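Local coordinates for protein glucokinase (Enterococcus faecalis, PDB 2QM1) that probably phosphorylates glucose with ATP, as a zinc- and magnesium-binding sugar kinase of the ROK family, at residues Pro48-Ile51 with Glu52-His56. Numbering follows the deposited sequence.
Sequences PSII and ESIRH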
loop_
_atom_site.group_PDB
_atom_site.type_symbol
_atom_site.label_atom_id
_atom_site.label_comp_id
_atom_site.label_asym_id
_atom_site.label_seq_id
_atom_site.Cartn_x
_atom_site.Cartn_y
_atom_site.Cartn_z
ATOM N N PRO B 48 19.102 3.701 -28.430
ATOM C CA PRO B 48 19.622 4.572 -29.507
ATOM C C PRO B 48 18.518 5.265 -30.353
ATOM O O PRO B 48 18.715 6.386 -30.818
ATOM C CB PRO B 48 20.418 3.598 -30.371
ATOM C CG PRO B 48 20.840 2.482 -29.355
ATOM C CD PRO B 48 19.612 2.323 -28.553
ATOM N N SER B 49 17.397 4.583 -30.593
ATOM C CA SER B 49 16.322 5.202 -31.355
ATOM C C SER B 49 15.714 6.422 -30.613
ATOM O O SER B 49 15.287 7.394 -31.241
ATOM C CB SER B 49 15.247 4.185 -31.733
ATOM O OG SER B 49 14.491 3.848 -30.613
ATOM N N ILE B 50 15.722 6.369 -29.281
ATOM C CA ILE B 50 15.143 7.424 -28.461
ATOM C C ILE B 50 16.101 8.598 -28.509
ATOM O O ILE B 50 15.676 9.737 -28.697
ATOM C CB ILE B 50 14.917 6.915 -27.004
ATOM C CG1 ILE B 50 13.818 5.806 -26.972
ATOM C CG2 ILE B 50 14.647 8.059 -26.052
ATOM C CD1 ILE B 50 13.575 5.177 -25.499
ATOM N N ILE B 51 17.395 8.306 -28.341
ATOM C CA ILE B 51 18.440 9.327 -28.437
ATOM C C ILE B 51 18.392 10.040 -29.789
ATOM O O ILE B 51 18.375 11.289 -29.861
ATOM C CB ILE B 51 19.811 8.677 -28.241
ATOM C CG1 ILE B 51 19.962 8.181 -26.770
ATOM C CG2 ILE B 51 20.932 9.630 -28.744
ATOM C CD1 ILE B 51 21.221 7.295 -26.536
ATOM N N GLU B 52 18.383 9.242 -30.864
ATOM C CA GLU B 52 18.231 9.754 -32.220
ATOM C C GLU B 52 16.986 10.588 -32.464
ATOM O O GLU B 52 17.080 11.595 -33.137
ATOM C CB GLU B 52 18.300 8.637 -33.258
ATOM C CG GLU B 52 18.189 9.094 -34.696
ATOM C CD GLU B 52 19.125 10.263 -35.064
ATOM O OE1 GLU B 52 18.705 11.091 -35.893
ATOM O OE2 GLU B 52 20.262 10.357 -34.542
ATOM N N SER B 53 15.829 10.138 -31.968
ATOM C CA SER B 53 14.586 10.862 -32.207
ATOM C C SER B 53 14.623 12.254 -31.521
ATOM O O SER B 53 14.155 13.239 -32.073
ATOM C CB SER B 53 13.400 10.030 -31.719
ATOM O OG SER B 53 12.172 10.732 -31.853
ATOM N N ILE B 54 15.195 12.331 -30.319
ATOM C CA ILE B 54 15.336 13.606 -29.635
ATOM C C ILE B 54 16.408 14.500 -30.271
ATOM O O ILE B 54 16.199 15.690 -30.465
ATOM C CB ILE B 54 15.583 13.397 -28.130
ATOM C CG1 ILE B 54 14.290 12.951 -27.441
ATOM C CG2 ILE B 54 16.183 14.683 -27.476
ATOM C CD1 ILE B 54 14.540 12.368 -26.110
ATOM N N ARG B 55 17.543 13.933 -30.621
ATOM C CA ARG B 55 18.542 14.728 -31.294
ATOM C C ARG B 55 17.932 15.346 -32.576
ATOM O O ARG B 55 18.114 16.539 -32.852
ATOM C CB ARG B 55 19.745 13.874 -31.662
ATOM C CG ARG B 55 20.645 13.539 -30.493
ATOM C CD ARG B 55 21.786 12.675 -30.985
ATOM N NE ARG B 55 22.759 12.342 -29.936
ATOM C CZ ARG B 55 23.614 11.321 -30.004
ATOM N NH1 ARG B 55 23.616 10.531 -31.065
ATOM N NH2 ARG B 55 24.458 11.086 -29.001
ATOM N N HIS B 56 17.207 14.524 -33.348
ATOM C CA HIS B 56 16.665 14.965 -34.650
ATOM C C HIS B 56 15.594 16.051 -34.524
ATOM O O HIS B 56 15.484 16.890 -35.414
ATOM C CB HIS B 56 16.117 13.768 -35.441
ATOM C CG HIS B 56 15.689 14.095 -36.837
ATOM N ND1 HIS B 56 16.582 14.216 -37.882
ATOM C CD2 HIS B 56 14.458 14.329 -37.360
ATOM C CE1 HIS B 56 15.915 14.492 -38.993
ATOM N NE2 HIS B 56 14.628 14.569 -38.699
#
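Ile-51 and Arg-55, one helical turn apart, run side by side in the same direction, and the methyl CG2 of the isoleucine sits over the centre of one face of the guanidinium in van der Waals contact with the flat group, CG2 lying 3.4 Å from Arg-55 CZ. Arg-55 reaches this position with a chain extended from CG to NE; its CG lies beside the backbone N (chi1 -76°), 3.3 Å from Ile-51 O, while CG2 of Ile-51 stands anti to its own N. NH2 of the guanidinium is hydrogen-bonded to Ala-107 O, tying the arginine to helix 100-108, whose Leu-108 also touches Ile-51, Ile-54 and Arg-55. Helix 46-60 packs here on the five-stranded mixed sheet of the N-terminal actin-like ATPase domain, where Ile-50 and Ile-54 both press on Ile-11 of strand 7-13 and meet each other more loosely, CG2 of Ile-50 4.3 Å from CD1 of Ile-54. Ser-53 OG is hydrogen-bonded to Trp-33 NE1, and Ser-49 OG to Ile-46 O. The backbone carries helical hydrogen bonds from the N of residue i+4 to the O of residue i, such as Glu-52 N to Pro-48 O (2.9 Å) and Arg-55 N to Ile-51 O (2.9 Å).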